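Local coordinates for envelope protein (White spot syndrome virus, PDB 7DDA), which forms part of the viral envelope and, through sulphate-binding sites in the C-terminal domain present here, binds heparin, at the interface of chains A and B. Residues are numbered along the deposited sequence; one frame, centred on the assembly and turned at random. Chains: chain A/B, Envelope protein.

Contact 1: the interface of chains A and B. Residues chain A 129; chain B 124-126, 128.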
# COMPACT_ATOMS: atom_id res chain seq x y z
N ASN A 129 0.21 -8.89 -11.74
CA ASN A 129 1.61 -8.73 -11.39
C ASN A 129 2.23 -7.54 -12.12
O ASN A 129 1.94 -7.28 -13.29
CB ASN A 129 2.38 -10.00 -11.73
CG ASN A 129 2.09 -11.14 -10.78
OD1 ASN A 129 1.52 -10.93 -9.71
ND2 ASN A 129 2.49 -12.34 -11.15
N ILE B 124 6.96 -10.93 -14.12
CA ILE B 124 5.51 -10.83 -13.94
C ILE B 124 4.85 -12.20 -14.01
O ILE B 124 3.62 -12.30 -13.91
CB ILE B 124 4.87 -9.88 -14.97
CG1 ILE B 124 5.16 -10.33 -16.40
CG2 ILE B 124 5.29 -8.45 -14.77
CD1 ILE B 124 4.17 -9.77 -17.38
N MET B 125 5.63 -13.27 -14.19
CA MET B 125 5.08 -14.60 -14.40
C MET B 125 4.98 -15.44 -13.13
O MET B 125 4.38 -16.52 -13.16
CB MET B 125 5.92 -15.40 -15.41
CG MET B 125 5.89 -14.88 -16.83
SD MET B 125 4.33 -14.12 -17.29
CE MET B 125 4.82 -13.22 -18.75
N ALA B 126 5.57 -15.01 -12.02
CA ALA B 126 5.61 -15.82 -10.82
C ALA B 126 4.44 -15.47 -9.90
O ALA B 126 3.95 -14.34 -9.89
CB ALA B 126 6.93 -15.63 -10.07
N THR B 128 2.86 -14.19 -6.73
CA THR B 128 3.34 -13.25 -5.72
C THR B 128 2.38 -13.10 -4.55
O THR B 128 2.54 -12.18 -3.74
CB THR B 128 3.65 -11.87 -6.31
OG1 THR B 128 2.52 -11.36 -7.02
CG2 THR B 128 4.86 -11.92 -7.24
O HOH W 1 0.58 -13.52 -8.23
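A:Asn129 pushes its side-chain amide into a loop of chain B and bonds there with both of its ends. The contact is a polar loop-to-loop patch between two copies of the VP37 C-terminal domain.

The amide nitrogen ND2 of A:Asn129 gives one hydrogen bond to the backbone oxygen O of B:Ala126 at 2.8 Å. It gives another to the backbone oxygen O of B:Ile124 at 3.0 Å. The B:Ile124 bond is nearly straight, 166° at the hydrogen, and its acceptor lies in the amide plane. That donor nevertheless stands well above the carbonyl plane of B:Ile124. The B:Ala126 bond is more bent, 121°, with its acceptor tilted from the amide plane. At the other end, the hydroxyl OG1 of B:Thr128 donates to OD1 of A:Asn129 at 2.9 Å, from above the carbonyl plane. CG of A:Asn129 is anti to its own carbonyl carbon (chi1 -74°), which sends the amide into the chain B loop. Bonds at both ends should set which end of the amide is oxygen and hold it against a flip.

Water adds a second path. Water 1 lies 3.1 Å from OD1 of A:Asn129 and also meets OG1 of B:Thr128.

Apolar contact is slight. CB of A:Asn129 lies beside CA of B:Ile124 at 3.9 Å.

The backbone N of B:Thr128 meets water 1 at 2.8 Å, almost in line with its N-H.

Contact 2: the interface of chains A and B. Residues chain A 114, 137; chain B 38, 48, 120.
A:Arg114 and B:Glu48 meet through a side-on, two-pronged salt bridge between the two copies of the domain. NE of A:Arg114 donates to the carboxylate oxygen OE1 of B:Glu48 at 2.9 Å. NH2 of A:Arg114 donates to the other oxygen, OE2 of B:Glu48, also at 2.9 Å. Both bonds are close to straight, and each oxygen uses its syn lone pair. The guanidinium and carboxylate planes are only 20° apart. The pairing should therefore resist rotation of either group. A bend at chi2 (-69°) turns NE and NH2 of A:Arg114 toward the carboxylate, while B:Glu48 reaches them extended.

A second salt bridge joins NH2 of A:Arg137 to OE2 of B:Glu120 at 2.7 Å. CD of B:Glu120 lies at the guanidinium edge, in its plane, but the two planes are 47° apart. No N-H of NH2 is aimed at OE2, so charge probably dominates.

CB of A:Arg137 lies over the rim of one face of the A:Arg114 guanidinium. The CD-CE stretch of B:Lys38 crosses A:Arg137 at about a right angle, with CE 3.9 Å from CZ of A:Arg137. The lysine ammonium may work against the arginine, an effect the two glutamates may offset.

In the fold, A:Arg114 lies on strand 110-120 and A:Arg137 on the loop after strand 131-135. They face chain B strands 30-40, 46-52 and 110-120.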
# COMPACT_ATOMS: atom_id res chain seq x y z
N ARG A 114 10.69 6.15 -2.69
CA ARG A 114 10.36 4.73 -2.79
C ARG A 114 8.94 4.60 -3.34
O ARG A 114 8.11 5.50 -3.14
CB ARG A 114 10.47 4.03 -1.43
CG ARG A 114 11.85 4.08 -0.81
CD ARG A 114 12.81 3.24 -1.60
NE ARG A 114 14.19 3.37 -1.14
CZ ARG A 114 15.01 4.36 -1.50
NH1 ARG A 114 14.59 5.33 -2.30
NH2 ARG A 114 16.26 4.39 -1.04
N ARG A 137 16.85 4.63 -6.59
CA ARG A 137 16.91 4.51 -5.14
C ARG A 137 17.83 5.53 -4.51
O ARG A 137 17.95 5.56 -3.28
CB ARG A 137 17.38 3.10 -4.76
CG ARG A 137 16.38 2.06 -5.15
CD ARG A 137 16.98 0.71 -5.37
NE ARG A 137 15.93 -0.27 -5.65
CZ ARG A 137 14.95 -0.62 -4.82
NH1 ARG A 137 14.88 -0.12 -3.58
NH2 ARG A 137 14.04 -1.49 -5.22
N LYS B 38 12.88 -3.29 3.01
CA LYS B 38 13.21 -4.13 1.88
C LYS B 38 14.07 -5.30 2.35
O LYS B 38 15.15 -5.09 2.92
CB LYS B 38 13.94 -3.33 0.80
CG LYS B 38 14.44 -4.20 -0.34
CD LYS B 38 14.60 -3.43 -1.64
CE LYS B 38 15.96 -2.82 -1.78
NZ LYS B 38 16.93 -3.83 -2.25
N GLU B 48 17.31 -2.69 3.61
CA GLU B 48 17.09 -1.27 3.85
C GLU B 48 15.91 -1.09 4.80
O GLU B 48 14.92 -1.82 4.72
CB GLU B 48 16.82 -0.52 2.53
CG GLU B 48 16.48 0.94 2.74
CD GLU B 48 16.19 1.68 1.47
OE1 GLU B 48 15.09 1.52 0.91
OE2 GLU B 48 17.05 2.45 1.03
N GLU B 120 8.55 -7.53 -4.70
CA GLU B 120 9.08 -6.61 -5.70
C GLU B 120 10.03 -7.38 -6.59
O GLU B 120 11.05 -7.88 -6.13
CB GLU B 120 9.79 -5.43 -5.04
CG GLU B 120 10.01 -4.28 -5.95
CD GLU B 120 10.82 -3.22 -5.28
OE1 GLU B 120 10.21 -2.30 -4.70
OE2 GLU B 120 12.07 -3.32 -5.33

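Contact 3: the interface of chains A and B. Residues chain A 115, 132, 137; chain B 38, 120.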
# COMPACT_ATOMS: atom_id res chain seq x y z
N ILE A 115 8.66 3.49 -4.03
CA ILE A 115 7.43 3.35 -4.79
C ILE A 115 6.70 2.05 -4.48
O ILE A 115 7.28 1.04 -4.08
CB ILE A 115 7.65 3.43 -6.31
CG1 ILE A 115 8.40 2.18 -6.76
CG2 ILE A 115 8.33 4.74 -6.73
CD1 ILE A 115 8.49 2.03 -8.21
N VAL A 132 9.06 -4.54 -11.83
CA VAL A 132 9.80 -3.30 -11.62
C VAL A 132 10.97 -3.25 -12.59
O VAL A 132 11.69 -4.24 -12.76
CB VAL A 132 10.29 -3.18 -10.17
CG1 VAL A 132 10.96 -1.82 -9.92
CG2 VAL A 132 9.13 -3.37 -9.21
N ARG A 137 16.85 4.63 -6.59
CA ARG A 137 16.91 4.51 -5.14
C ARG A 137 17.83 5.53 -4.51
O ARG A 137 17.95 5.56 -3.28
CB ARG A 137 17.38 3.10 -4.76
CG ARG A 137 16.38 2.06 -5.15
CD ARG A 137 16.98 0.71 -5.37
NE ARG A 137 15.93 -0.27 -5.65
CZ ARG A 137 14.95 -0.62 -4.82
NH1 ARG A 137 14.88 -0.12 -3.58
NH2 ARG A 137 14.04 -1.49 -5.22
N LYS B 38 12.88 -3.29 3.01
CA LYS B 38 13.21 -4.13 1.88
C LYS B 38 14.07 -5.30 2.35
O LYS B 38 15.15 -5.09 2.92
CB LYS B 38 13.94 -3.33 0.80
CG LYS B 38 14.44 -4.20 -0.34
CD LYS B 38 14.60 -3.43 -1.64
CE LYS B 38 15.96 -2.82 -1.78
NZ LYS B 38 16.93 -3.83 -2.25
N GLU B 120 8.55 -7.53 -4.70
CA GLU B 120 9.08 -6.61 -5.70
C GLU B 120 10.03 -7.38 -6.59
O GLU B 120 11.05 -7.88 -6.13
CB GLU B 120 9.79 -5.43 -5.04
CG GLU B 120 10.01 -4.28 -5.95
CD GLU B 120 10.82 -3.22 -5.28
OE1 GLU B 120 10.21 -2.30 -4.70
OE2 GLU B 120 12.07 -3.32 -5.33
O HOH W 2 7.61 -1.84 -4.39
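The methyl CG2 of A:Val132 packs on the aliphatic part of B:Glu120, 3.5 Å from its CG. The two side chains pass at a slant. This is the apolar portion of a mixed patch between the two copies of the domain.

The carboxylate of B:Glu120 continues past this contact and divides its oxygens between two partners. OE1 of B:Glu120 meets water 2 at 2.7 Å. The same water lies 2.9 Å from the backbone oxygen O of A:Ile115. Water 2 thus joins two oxygens across the interface and can donate a hydrogen to each. OE2 of B:Glu120 is turned instead to the salt bridge with A:Arg137, with B:Lys38 against the same guanidinium.

The shape of B:Glu120 makes this reach possible. Its CG is anti to the backbone N (chi1 -164°), and the chain stays extended beyond CG. CG can therefore lie against A:Val132 while the carboxylate passes on to the water and the arginine. On A:Val132, the methyl that meets it is the one anti to the carbonyl carbon, beside the backbone N.

In the fold, A:Ile115 and B:Glu120 belong to strand 110-120 of their own chains. A:Val132 is on strand 131-135, A:Arg137 follows in a loop, and B:Lys38 is on strand 30-40.

Contacts 2 and 3 are parts of one largely charged patch. Their C-alpha centres are about 4 Å apart, and they share A:Arg137, B:Lys38 and B:Glu120. Contact 1 is a separate polar patch, with its C-alpha centre about 18 Å from that of contact 2 and 15 Å from that of contact 3. Strand 110-120 takes part from both chains in contacts 2 and 3, through A:Arg114 and A:Ile115 from chain A and B:Glu120 from chain B, in keeping with an interface that is not an exact two-fold. The deposited assembly holds three copies; the structure alone does not show whether this pairing occurs on the virion.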